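Local coordinates for protein putative surface-anchored fimbrial subunit (Corynebacterium diphtheriae, PDB 3HR6) that forms the shaft of a surface-anchored pilus as its major pilin, built from tandem Ig-like modules stabilized by isopeptide and disulfide bonds, at residues 117-123 and 135-139; 146-151 and 371-375; 328-332 and 343-348. One frame throughout, in Å; residues are numbered along the deposited sequence.

Contact 1 (117-123 and 135-139)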
ATOM      1  N   PHE A 117      17.050  20.136  15.947  1.00 12.26           N
ATOM      2  CA  PHE A 117      17.443  21.504  16.168  1.00 11.81           C
ATOM      3  C   PHE A 117      17.484  21.841  17.649  1.00 11.71           C
ATOM      4  O   PHE A 117      16.810  21.237  18.455  1.00 11.57           O
ATOM      5  CB  PHE A 117      16.518  22.465  15.404  1.00 11.57           C
ATOM      6  CG  PHE A 117      15.086  22.478  15.894  1.00 10.61           C
ATOM      7  CD1 PHE A 117      14.660  23.433  16.808  1.00 11.61           C
ATOM      8  CD2 PHE A 117      14.167  21.567  15.411  1.00 11.33           C
ATOM      9  CE1 PHE A 117      13.362  23.453  17.269  1.00 12.02           C
ATOM     10  CE2 PHE A 117      12.868  21.567  15.869  1.00 11.56           C
ATOM     11  CZ  PHE A 117      12.449  22.537  16.764  1.00 12.77           C
ATOM     12  N   LEU A 118      18.309  22.821  17.977  1.00 11.71           N
ATOM     13  CA  LEU A 118      18.542  23.230  19.357  1.00 12.50           C
ATOM     14  C   LEU A 118      17.542  24.319  19.751  1.00 11.92           C
ATOM     15  O   LEU A 118      17.148  25.154  18.920  1.00 12.57           O
ATOM     16  CB  LEU A 118      19.964  23.759  19.513  1.00 11.85           C
ATOM     17  CG  LEU A 118      21.135  22.788  19.299  1.00 14.08           C
ATOM     18  CD1 LEU A 118      22.459  23.550  19.145  1.00 14.64           C
ATOM     19  CD2 LEU A 118      21.176  21.779  20.429  1.00 14.14           C
ATOM     20  N   VAL A 119      17.124  24.275  21.018  1.00 11.70           N
ATOM     21  CA  VAL A 119      16.257  25.297  21.624  1.00 11.19           C
ATOM     22  C   VAL A 119      16.730  25.537  23.049  1.00 10.85           C
ATOM     23  O   VAL A 119      16.736  24.620  23.855  1.00 10.01           O
ATOM     24  CB  VAL A 119      14.776  24.852  21.727  1.00 11.00           C
ATOM     25  CG1 VAL A 119      13.914  25.999  22.135  1.00 12.69           C
ATOM     26  CG2 VAL A 119      14.269  24.272  20.392  1.00 13.12           C
ATOM     27  N   ALA A 120      17.087  26.767  23.344  1.00 10.10           N
ATOM     28  CA  ALA A 120      17.385  27.175  24.711  1.00 10.70           C
ATOM     29  C   ALA A 120      16.074  27.475  25.455  1.00 11.31           C
ATOM     30  O   ALA A 120      15.128  28.019  24.881  1.00 11.22           O
ATOM     31  CB  ALA A 120      18.303  28.401  24.717  1.00 10.28           C
ATOM     32  N   ALA A 121      16.021  27.139  26.743  1.00 11.61           N
ATOM     33  CA  ALA A 121      14.893  27.548  27.570  1.00 11.85           C
ATOM     34  C   ALA A 121      15.421  27.839  28.957  1.00 12.25           C
ATOM     35  O   ALA A 121      16.165  27.036  29.509  1.00 13.55           O
ATOM     36  CB  ALA A 121      13.792  26.477  27.583  1.00 12.49           C
ATOM     37  N   PRO A 122      15.091  29.016  29.509  1.00 11.09           N
ATOM     38  CA  PRO A 122      14.270  30.064  28.928  1.00 10.79           C
ATOM     39  C   PRO A 122      15.034  30.848  27.858  1.00 10.91           C
ATOM     40  O   PRO A 122      16.214  30.598  27.635  1.00 11.75           O
ATOM     41  CB  PRO A 122      13.949  30.943  30.141  1.00 10.74           C
ATOM     42  CG  PRO A 122      15.099  30.785  31.024  1.00 10.19           C
ATOM     43  CD  PRO A 122      15.594  29.396  30.844  1.00 11.56           C
ATOM     44  N   GLN A 123      14.359  31.792  27.209  1.00 10.77           N
ATOM     45  CA  GLN A 123      15.010  32.719  26.302  1.00 10.61           C
ATOM     46  C   GLN A 123      14.692  34.121  26.784  1.00 10.37           C
ATOM     47  O   GLN A 123      13.891  34.292  27.694  1.00 10.30           O
ATOM     48  CB  GLN A 123      14.517  32.484  24.874  1.00 10.86           C
ATOM     49  CG  GLN A 123      14.936  31.121  24.382  1.00 11.94           C
ATOM     50  CD  GLN A 123      14.473  30.838  22.987  1.00 12.83           C
ATOM     51  OE1 GLN A 123      14.054  31.744  22.271  1.00 14.79           O
ATOM     52  NE2 GLN A 123      14.515  29.574  22.597  1.00 12.77           N
ATOM     53  N   VAL A 135       8.571  28.974  25.560  1.00 10.42           N
ATOM     54  CA  VAL A 135       9.183  29.122  24.256  1.00 10.30           C
ATOM     55  C   VAL A 135       8.354  28.387  23.201  1.00  9.92           C
ATOM     56  O   VAL A 135       7.713  27.368  23.504  1.00  9.04           O
ATOM     57  CB  VAL A 135      10.637  28.626  24.298  1.00 10.72           C
ATOM     58  CG1 VAL A 135      11.272  28.582  22.894  1.00 12.85           C
ATOM     59  CG2 VAL A 135      11.436  29.542  25.246  1.00  9.93           C
ATOM     60  N   HIS A 136       8.342  28.951  21.991  1.00  9.25           N
ATOM     61  CA  HIS A 136       7.680  28.361  20.806  1.00  9.36           C
ATOM     62  C   HIS A 136       8.661  28.202  19.649  1.00  8.61           C
ATOM     63  O   HIS A 136       9.445  29.130  19.353  1.00  8.29           O
ATOM     64  CB  HIS A 136       6.541  29.269  20.359  1.00  9.40           C
ATOM     65  CG  HIS A 136       5.440  29.365  21.358  1.00 11.53           C
ATOM     66  ND1 HIS A 136       4.348  28.527  21.337  1.00 12.33           N
ATOM     67  CD2 HIS A 136       5.293  30.148  22.450  1.00 12.45           C
ATOM     68  CE1 HIS A 136       3.552  28.823  22.351  1.00 13.46           C
ATOM     69  NE2 HIS A 136       4.105  29.796  23.045  1.00 12.88           N
ATOM     70  N   VAL A 137       8.602  27.037  19.001  1.00  8.49           N
ATOM     71  CA  VAL A 137       9.449  26.720  17.857  1.00  7.68           C
ATOM     72  C   VAL A 137       8.590  26.103  16.774  1.00  8.28           C
ATOM     73  O   VAL A 137       7.523  25.555  17.043  1.00  7.79           O
ATOM     74  CB  VAL A 137      10.614  25.794  18.218  1.00  8.61           C
ATOM     75  CG1 VAL A 137      11.499  26.498  19.240  1.00  7.41           C
ATOM     76  CG2 VAL A 137      10.099  24.485  18.772  1.00  6.94           C
ATOM     77  N   TYR A 138       9.061  26.247  15.547  1.00  8.76           N
ATOM     78  CA  TYR A 138       8.238  26.078  14.357  1.00  9.60           C
ATOM     79  C   TYR A 138       8.992  25.295  13.253  1.00 10.00           C
ATOM     80  O   TYR A 138       9.160  25.782  12.134  1.00 11.88           O
ATOM     81  CB  TYR A 138       7.823  27.462  13.837  1.00 10.15           C
ATOM     82  CG  TYR A 138       6.999  28.250  14.819  1.00  9.71           C
ATOM     83  CD1 TYR A 138       5.606  28.151  14.835  1.00 11.58           C
ATOM     84  CD2 TYR A 138       7.606  29.071  15.748  1.00  9.97           C
ATOM     85  CE1 TYR A 138       4.847  28.865  15.756  1.00 12.70           C
ATOM     86  CE2 TYR A 138       6.866  29.770  16.683  1.00 11.95           C
ATOM     87  CZ  TYR A 138       5.488  29.659  16.682  1.00 12.10           C
ATOM     88  OH  TYR A 138       4.756  30.346  17.608  1.00 14.99           O
ATOM     89  N   PRO A 139       9.444  24.084  13.560  1.00 10.63           N
ATOM     90  CA  PRO A 139      10.107  23.245  12.557  1.00 10.38           C
ATOM     91  C   PRO A 139       9.180  22.935  11.359  1.00 11.13           C
ATOM     92  O   PRO A 139       7.978  22.737  11.557  1.00 12.54           O
ATOM     93  CB  PRO A 139      10.433  21.987  13.348  1.00 11.04           C
ATOM     94  CG  PRO A 139       9.335  21.923  14.365  1.00  9.89           C
ATOM     95  CD  PRO A 139       9.212  23.341  14.815  1.00  9.82           C
TER
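Two strands of a hairpin need not stay paired along their whole length. Strands 117-124 and 131-143 begin as hairpin partners, with Q123 hydrogen-bonded through its backbone to L132, and then part: 117-121 pairs with strand 97-103, while V135 pairs with S6 of strand 5-13. Where they face each other here, the axes of 117-121 and 135-137 run 167° apart in direction and come no closer than 8.5 Å, with no hydrogen bond between them, so side chains, not backbone bonds, fill the gap. V135, the first residue of 135-139, is its most deeply covered. Its CG1 lies 3.8 Å from V119 CG1 and 3.4 Å from Q123 NE2, and its CG2 is 4.0 Å from A120 O. The Q123 amide is held by its own strand, NE2 donating to A120 O over 2.8 Å, so the N-H group that borders the valine has an acceptor. H136 turns away and its ND1 is hydrogen-bonded to H10 NE2. V137 returns to the interior: its CG1 meets V119 CG2 at 3.7 Å, and its CG2 touches F117 CZ at 3.7 Å, at the edge of the ring. Y138 again points away, its ring stacked with that of H10. P139 closes the row, with CB 3.5 Å from F117 CE2. The alternation of inward V135, V137 and P139 with outward H136 and Y138 matches inward F117, V119 and A121 opposite. With 292 Å² buried and no polar bond across the gap, this interface of the N-terminal pilin domain rests mainly on apolar side-chain contact.

Contact 2 (146-151 and 371-375)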
ATOM      1  N   GLU A 146      -0.244  10.728  -1.417  1.00 12.68           N
ATOM      2  CA  GLU A 146      -0.657   9.337  -1.411  1.00 13.10           C
ATOM      3  C   GLU A 146      -0.307   8.691  -2.758  1.00 12.46           C
ATOM      4  O   GLU A 146      -0.843   9.137  -3.774  1.00 13.39           O
ATOM      5  CB  GLU A 146      -2.176   9.271  -1.228  1.00 13.25           C
ATOM      6  CG  GLU A 146      -2.786   7.863  -1.356  1.00 12.76           C
ATOM      7  CD  GLU A 146      -4.296   7.888  -1.240  1.00 15.63           C
ATOM      8  OE1 GLU A 146      -4.988   8.150  -2.251  1.00 16.51           O
ATOM      9  OE2 GLU A 146      -4.755   7.714  -0.117  1.00 16.71           O
ATOM     10  N   PRO A 147       0.532   7.631  -2.744  1.00 13.26           N
ATOM     11  CA  PRO A 147       0.813   6.951  -4.022  1.00 13.44           C
ATOM     12  C   PRO A 147      -0.433   6.384  -4.653  1.00 12.47           C
ATOM     13  O   PRO A 147      -1.411   6.027  -3.962  1.00 12.13           O
ATOM     14  CB  PRO A 147       1.759   5.799  -3.628  1.00 11.49           C
ATOM     15  CG  PRO A 147       2.461   6.357  -2.348  1.00 13.02           C
ATOM     16  CD  PRO A 147       1.292   7.058  -1.642  1.00 12.67           C
ATOM     17  N   VAL A 148      -0.412   6.270  -5.966  1.00 12.71           N
ATOM     18  CA  VAL A 148      -1.569   5.781  -6.710  1.00 12.69           C
ATOM     19  C   VAL A 148      -1.221   4.361  -7.164  1.00 12.45           C
ATOM     20  O   VAL A 148      -0.322   4.180  -7.956  1.00 13.02           O
ATOM     21  CB  VAL A 148      -1.851   6.667  -7.926  1.00 13.41           C
ATOM     22  CG1 VAL A 148      -2.993   6.081  -8.766  1.00 13.86           C
ATOM     23  CG2 VAL A 148      -2.145   8.101  -7.479  1.00 13.11           C
ATOM     24  N   LYS A 149      -1.939   3.415  -6.588  1.00 13.14           N
ATOM     25  CA  LYS A 149      -1.831   2.019  -6.934  1.00 12.52           C
ATOM     26  C   LYS A 149      -2.956   1.614  -7.865  1.00 12.57           C
ATOM     27  O   LYS A 149      -4.129   1.845  -7.585  1.00 13.30           O
ATOM     28  CB  LYS A 149      -1.801   1.141  -5.687  1.00 12.80           C
ATOM     29  CG  LYS A 149      -1.592  -0.324  -6.013  1.00 12.26           C
ATOM     30  CD  LYS A 149      -1.433  -1.188  -4.825  1.00 15.43           C
ATOM     31  CE  LYS A 149      -1.347  -2.667  -5.236  1.00 13.56           C
ATOM     32  NZ  LYS A 149      -0.755  -3.556  -4.211  1.00 11.72           N
ATOM     33  N   THR A 150      -2.606   0.956  -8.949  1.00 11.53           N
ATOM     34  CA  THR A 150      -3.545   0.346  -9.867  1.00 11.23           C
ATOM     35  C   THR A 150      -3.185  -1.099 -10.165  1.00 12.33           C
ATOM     36  O   THR A 150      -2.062  -1.543  -9.921  1.00 13.66           O
ATOM     37  CB  THR A 150      -3.610   1.137 -11.148  1.00 11.63           C
ATOM     38  OG1 THR A 150      -2.293   1.248 -11.755  1.00 12.82           O
ATOM     39  CG2 THR A 150      -4.267   2.511 -10.904  1.00 12.45           C
ATOM     40  N   ALA A 151      -4.143  -1.806 -10.733  1.00 12.23           N
ATOM     41  CA  ALA A 151      -3.969  -3.186 -11.208  1.00 13.14           C
ATOM     42  C   ALA A 151      -4.164  -3.197 -12.709  1.00 12.63           C
ATOM     43  O   ALA A 151      -4.943  -2.425 -13.255  1.00 13.16           O
ATOM     44  CB  ALA A 151      -4.957  -4.131 -10.556  1.00 11.61           C
ATOM     45  N   THR A 371     -12.237  -4.751 -10.982  1.00 11.92           N
ATOM     46  CA  THR A 371     -11.348  -4.075 -10.039  1.00 11.32           C
ATOM     47  C   THR A 371     -11.823  -2.652  -9.752  1.00 10.57           C
ATOM     48  O   THR A 371     -12.239  -1.902 -10.637  1.00 12.69           O
ATOM     49  CB  THR A 371      -9.917  -4.039 -10.566  1.00 11.83           C
ATOM     50  OG1 THR A 371      -9.497  -5.376 -10.783  1.00 12.30           O
ATOM     51  CG2 THR A 371      -8.997  -3.387  -9.535  1.00 11.72           C
ATOM     52  N   LEU A 372     -11.758  -2.303  -8.477  1.00 11.34           N
ATOM     53  CA  LEU A 372     -12.046  -0.960  -7.957  1.00 10.95           C
ATOM     54  C   LEU A 372     -10.680  -0.350  -7.630  1.00 13.05           C
ATOM     55  O   LEU A 372      -9.868  -0.935  -6.892  1.00 13.30           O
ATOM     56  CB  LEU A 372     -12.886  -1.057  -6.688  1.00 11.16           C
ATOM     57  CG  LEU A 372     -13.267   0.264  -6.050  1.00 13.39           C
ATOM     58  CD1 LEU A 372     -14.282   1.033  -6.936  1.00 13.79           C
ATOM     59  CD2 LEU A 372     -13.851   0.060  -4.627  1.00 12.66           C
ATOM     60  N   GLN A 373     -10.403   0.768  -8.281  1.00 13.53           N
ATOM     61  CA  GLN A 373      -9.155   1.487  -8.101  0.50 14.03           C
ATOM     62  C   GLN A 373      -9.362   2.962  -8.424  1.00 14.37           C
ATOM     63  O   GLN A 373     -10.361   3.349  -9.051  1.00 14.01           O
ATOM     64  CB  GLN A 373      -8.088   0.898  -9.021  0.50 14.28           C
ATOM     65  CG  GLN A 373      -8.512   0.875 -10.479  0.50 14.45           C
ATOM     66  CD  GLN A 373      -7.701  -0.079 -11.314  0.50 15.40           C
ATOM     67  OE1 GLN A 373      -6.512  -0.275 -11.078  0.50 15.82           O
ATOM     68  NE2 GLN A 373      -8.336  -0.649 -12.334  0.50 14.66           N
ATOM     69  N   LEU A 374      -8.364   3.767  -8.066  1.00 16.11           N
ATOM     70  CA  LEU A 374      -8.411   5.182  -8.287  1.00 19.04           C
ATOM     71  C   LEU A 374      -8.148   5.528  -9.746  1.00 21.35           C
ATOM     72  O   LEU A 374      -7.223   5.020 -10.368  1.00 22.43           O
ATOM     73  CB  LEU A 374      -7.367   5.830  -7.373  1.00 19.39           C
ATOM     74  CG  LEU A 374      -7.534   7.253  -6.974  1.00 23.20           C
ATOM     75  CD1 LEU A 374      -8.826   7.429  -6.204  1.00 21.18           C
ATOM     76  CD2 LEU A 374      -6.309   7.622  -6.146  1.00 22.03           C
ATOM     77  N   GLU A 375      -8.986   6.392 -10.309  1.00 22.73           N
ATOM     78  CA  GLU A 375      -8.764   6.915 -11.641  1.00 24.53           C
ATOM     79  C   GLU A 375      -9.141   8.370 -11.565  1.00 25.72           C
ATOM     80  O   GLU A 375     -10.261   8.691 -11.141  1.00 25.18           O
ATOM     81  CB  GLU A 375      -9.597   6.161 -12.658  1.00 25.40           C
ATOM     82  CG  GLU A 375      -9.297   4.690 -12.636  1.00 26.54           C
ATOM     83  CD  GLU A 375      -9.989   3.900 -13.713  1.00 30.21           C
ATOM     84  OE1 GLU A 375     -10.771   4.498 -14.505  1.00 33.61           O
ATOM     85  OE2 GLU A 375      -9.705   2.679 -13.758  1.00 27.45           O
TER
HETATM   86  O   HOH W   1      -6.214   2.716  -6.374  1.00 13.74           O
HETATM   87  O   HOH W   2      -7.504  -2.818 -13.665  1.00 21.47           O
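When Ig-like modules are strung in tandem, an edge strand of one can meet a strand of the next without the two merging into a regular sheet. Here 148-152, an outermost strand of its antiparallel sheet, meets the end of strand 361-375, which pairs with 302-315. The axes of 148-151 and 371-375 approach to 6.5 Å with directions 142° apart, and no backbone hydrogen bond joins the strands directly; V302 lies against A151, T371 and Q373. The apolar contacts are loose: V148 CG2 to L374 CD2 is 4.4 Å and A151 CB to T371 CG2 4.2 Å. K149 sends its side chain away from this interface, its NZ covalently linked to N271 CG in an isopeptide bond and hydrogen-bonded to D191 OD2, so the meeting point sits on a cross-linked strand. Polar bonding falls to one side chain and two waters. Q373 OE1 accepts from A151 N at 2.8 Å, an almost linear bond (169°), and lies 3.2 Å from T150 CB. Water 1 donates to K149 O (2.6 Å) and accepts from L374 N (2.9 Å). Water 2 donates to A151 O at 2.6 Å and accepts from Q373 NE2 at 2.7 Å, so both ends of the Q373 amide serve A151.

Contact 3 (328-332 and 343-348)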
ATOM      1  N   PHE A 328     -19.059 -29.339 -17.969  1.00 12.57           N
ATOM      2  CA  PHE A 328     -19.377 -27.986 -18.401  1.00 12.52           C
ATOM      3  C   PHE A 328     -18.108 -27.207 -18.641  1.00 12.32           C
ATOM      4  O   PHE A 328     -17.035 -27.473 -18.030  1.00 12.04           O
ATOM      5  CB  PHE A 328     -20.222 -27.236 -17.361  1.00 11.93           C
ATOM      6  CG  PHE A 328     -21.528 -27.902 -17.067  1.00 11.15           C
ATOM      7  CD1 PHE A 328     -22.702 -27.506 -17.734  1.00 11.90           C
ATOM      8  CD2 PHE A 328     -21.596 -28.950 -16.169  1.00 11.32           C
ATOM      9  CE1 PHE A 328     -23.898 -28.134 -17.498  1.00 13.36           C
ATOM     10  CE2 PHE A 328     -22.788 -29.594 -15.925  1.00 13.53           C
ATOM     11  CZ  PHE A 328     -23.963 -29.183 -16.574  1.00 12.79           C
ATOM     12  N   GLN A 329     -18.222 -26.296 -19.596  1.00 11.98           N
ATOM     13  CA  GLN A 329     -17.241 -25.253 -19.762  1.00 12.73           C
ATOM     14  C   GLN A 329     -17.898 -23.903 -19.532  1.00 12.15           C
ATOM     15  O   GLN A 329     -19.106 -23.676 -19.794  1.00 10.98           O
ATOM     16  CB  GLN A 329     -16.539 -25.370 -21.108  1.00 12.61           C
ATOM     17  CG  GLN A 329     -15.810 -26.657 -21.287  1.00 14.49           C
ATOM     18  CD  GLN A 329     -14.988 -26.659 -22.552  1.00 14.11           C
ATOM     19  OE1 GLN A 329     -15.544 -26.625 -23.652  1.00 15.88           O
ATOM     20  NE2 GLN A 329     -13.675 -26.763 -22.406  1.00 16.23           N
ATOM     21  N   LEU A 330     -17.091 -22.995 -19.002  1.00 11.16           N
ATOM     22  CA  LEU A 330     -17.541 -21.629 -18.732  1.00 11.25           C
ATOM     23  C   LEU A 330     -17.157 -20.713 -19.901  1.00 11.90           C
ATOM     24  O   LEU A 330     -16.058 -20.779 -20.419  1.00 12.28           O
ATOM     25  CB  LEU A 330     -16.965 -21.135 -17.412  1.00 11.10           C
ATOM     26  CG  LEU A 330     -17.425 -19.744 -16.917  1.00 11.90           C
ATOM     27  CD1 LEU A 330     -18.903 -19.752 -16.560  1.00 14.23           C
ATOM     28  CD2 LEU A 330     -16.545 -19.307 -15.716  1.00 11.69           C
ATOM     29  N   HIS A 331     -18.101 -19.872 -20.298  1.00 11.54           N
ATOM     30  CA  HIS A 331     -18.010 -19.044 -21.478  1.00 11.05           C
ATOM     31  C   HIS A 331     -18.613 -17.694 -21.178  1.00 11.03           C
ATOM     32  O   HIS A 331     -19.169 -17.475 -20.112  1.00 12.48           O
ATOM     33  CB  HIS A 331     -18.797 -19.671 -22.620  1.00 10.87           C
ATOM     34  CG  HIS A 331     -18.077 -20.779 -23.323  1.00 11.08           C
ATOM     35  ND1 HIS A 331     -17.077 -20.541 -24.243  1.00 11.00           N
ATOM     36  CD2 HIS A 331     -18.233 -22.123 -23.273  1.00 14.02           C
ATOM     37  CE1 HIS A 331     -16.659 -21.691 -24.743  1.00 13.09           C
ATOM     38  NE2 HIS A 331     -17.337 -22.672 -24.165  1.00 13.21           N
ATOM     39  N   ARG A 332     -18.490 -16.789 -22.134  1.00 11.61           N
ATOM     40  CA  ARG A 332     -19.169 -15.522 -22.165  1.00 11.87           C
ATOM     41  C   ARG A 332     -20.207 -15.557 -23.296  1.00 12.58           C
ATOM     42  O   ARG A 332     -19.966 -16.170 -24.349  1.00 12.00           O
ATOM     43  CB  ARG A 332     -18.200 -14.373 -22.422  1.00 12.49           C
ATOM     44  CG  ARG A 332     -17.145 -14.193 -21.329  1.00 12.31           C
ATOM     45  CD  ARG A 332     -17.766 -13.648 -20.078  1.00 13.11           C
ATOM     46  NE  ARG A 332     -18.297 -12.306 -20.236  1.00 11.07           N
ATOM     47  CZ  ARG A 332     -18.868 -11.560 -19.291  1.00 11.91           C
ATOM     48  NH1 ARG A 332     -18.991 -12.038 -18.047  1.00 12.22           N
ATOM     49  NH2 ARG A 332     -19.319 -10.336 -19.605  1.00 13.62           N
ATOM     50  N   ASP A 343     -15.514 -17.384 -28.691  1.00 14.43           N
ATOM     51  CA  ASP A 343     -15.331 -17.385 -27.244  1.00 14.07           C
ATOM     52  C   ASP A 343     -14.651 -18.655 -26.743  1.00 13.76           C
ATOM     53  O   ASP A 343     -15.165 -19.739 -26.957  1.00 13.56           O
ATOM     54  CB  ASP A 343     -16.668 -17.308 -26.517  1.00 14.35           C
ATOM     55  CG  ASP A 343     -16.493 -17.018 -25.044  1.00 14.04           C
ATOM     56  OD1 ASP A 343     -16.019 -15.878 -24.744  1.00 12.05           O
ATOM     57  OD2 ASP A 343     -16.798 -17.914 -24.226  1.00 14.76           O
ATOM     58  N   PRO A 344     -13.502 -18.509 -26.077  1.00 13.82           N
ATOM     59  CA  PRO A 344     -12.793 -19.672 -25.566  1.00 14.50           C
ATOM     60  C   PRO A 344     -13.350 -20.116 -24.219  1.00 13.25           C
ATOM     61  O   PRO A 344     -13.933 -19.310 -23.489  1.00 11.92           O
ATOM     62  CB  PRO A 344     -11.366 -19.146 -25.364  1.00 15.22           C
ATOM     63  CG  PRO A 344     -11.575 -17.723 -25.004  1.00 15.15           C
ATOM     64  CD  PRO A 344     -12.745 -17.256 -25.846  1.00 14.28           C
ATOM     65  N   PRO A 345     -13.154 -21.376 -23.871  1.00 13.34           N
ATOM     66  CA  PRO A 345     -13.495 -21.781 -22.526  1.00 13.29           C
ATOM     67  C   PRO A 345     -12.664 -20.981 -21.541  1.00 13.12           C
ATOM     68  O   PRO A 345     -11.492 -20.627 -21.838  1.00 13.19           O
ATOM     69  CB  PRO A 345     -13.093 -23.250 -22.485  1.00 13.62           C
ATOM     70  CG  PRO A 345     -13.035 -23.658 -23.906  1.00 15.67           C
ATOM     71  CD  PRO A 345     -12.548 -22.483 -24.629  1.00 14.11           C
ATOM     72  N   ILE A 346     -13.273 -20.670 -20.421  1.00 12.04           N
ATOM     73  CA  ILE A 346     -12.600 -19.920 -19.378  1.00 12.58           C
ATOM     74  C   ILE A 346     -11.836 -20.878 -18.517  1.00 12.86           C
ATOM     75  O   ILE A 346     -12.364 -21.918 -18.097  1.00 12.87           O
ATOM     76  CB  ILE A 346     -13.624 -19.051 -18.595  1.00 12.58           C
ATOM     77  CG1 ILE A 346     -14.132 -17.975 -19.541  1.00 12.54           C
ATOM     78  CG2 ILE A 346     -13.007 -18.490 -17.303  1.00 12.28           C
ATOM     79  CD1 ILE A 346     -15.370 -17.222 -19.060  1.00 12.53           C
ATOM     80  N   SER A 347     -10.573 -20.537 -18.250  1.00 12.02           N
ATOM     81  CA  SER A 347      -9.704 -21.356 -17.414  1.00 13.17           C
ATOM     82  C   SER A 347      -9.682 -20.828 -15.982  1.00 13.13           C
ATOM     83  O   SER A 347      -9.554 -19.625 -15.755  1.00 13.40           O
ATOM     84  CB  SER A 347      -8.285 -21.372 -18.021  1.00 14.01           C
ATOM     85  OG  SER A 347      -7.426 -22.164 -17.272  1.00 19.24           O
ATOM     86  N   LEU A 348      -9.823 -21.725 -15.018  1.00 11.83           N
ATOM     87  CA  LEU A 348      -9.752 -21.368 -13.593  1.00 11.73           C
ATOM     88  C   LEU A 348      -8.813 -22.350 -12.914  1.00 12.41           C
ATOM     89  O   LEU A 348      -9.057 -23.557 -12.896  1.00 12.29           O
ATOM     90  CB  LEU A 348     -11.113 -21.446 -12.856  1.00 12.17           C
ATOM     91  CG  LEU A 348     -12.215 -20.634 -13.493  1.00 10.94           C
ATOM     92  CD1 LEU A 348     -13.628 -20.911 -12.908  1.00  9.85           C
ATOM     93  CD2 LEU A 348     -11.884 -19.097 -13.386  1.00 11.29           C
TER
HETATM   94  O   HOH W   3     -14.350 -23.530 -19.059  1.00 13.33           O
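A loop that crosses the side of a strand can satisfy its backbone without becoming a strand itself. Strand 327-333 bonds on one side to 391-398, through Q329 with V395 and H331 with C393, a disulfide partner of C333. Its other side pairs with F354 at F328, and from L330 to R332 the loop 343-348 supplies several partners, R332 also bonding through its backbone to V340. L330 O accepts from I346 N at 2.8 Å and also receives a CA-H...O contact from P345 CA at 3.5 Å. L330 N is too far from I346 O for a direct bond, so water 3 intervenes, accepting from L330 N (2.8 Å) and donating to I346 O (2.7 Å). D343 then serves two donors with a single oxygen: its OD2 accepts from R332 N at 2.9 Å and from H331 ND1 at 2.6 Å, a His-carboxylate pair. The histidine ring also takes P345 CA over its face, 4.2 Å from the ring centroid, a CH-pi contact. Two further side chains find partners beyond the loop: Q329 NE2 bonds to Q352 O, and R332 NE to K388 O, while the arginine also makes a cation-pi contact with F392. On the inner side, L330 CG packs 3.9 Å from I346 CD1, with L330 CD2 and L348 CD1 a looser 4.4 Å apart. S347 N donates to OE1 of Q158, a calcium ligand. P344 and P345 have no N-H to donate, so a regular run of backbone bonds is interrupted; the I346 N-H, a carboxylate and a water supply the hydrogen bonding.

Overall arrangement
The three contacts do not touch. Contacts 1 and 3 lie on opposite sides of the chain's centre, about 69 Å apart between centres, with contact 2 nearest the middle and contact 3 nested in the loop it closes. Contact 3 is the most buried, with five of nine touching residues, against three of seven in contact 1 and three of eight in contact 2. Contact 1 joins two diverging strands of one curled sheet, mainly with apolar side chains; contact 2, between strands of separate sheets, relies on water and an amide; contact 3, a loop beside a strand, adds direct backbone and carboxylate bonds. Strand 361-375 ends in contact 2, its L364 and I367 packing on L330 and L348 of contact 3.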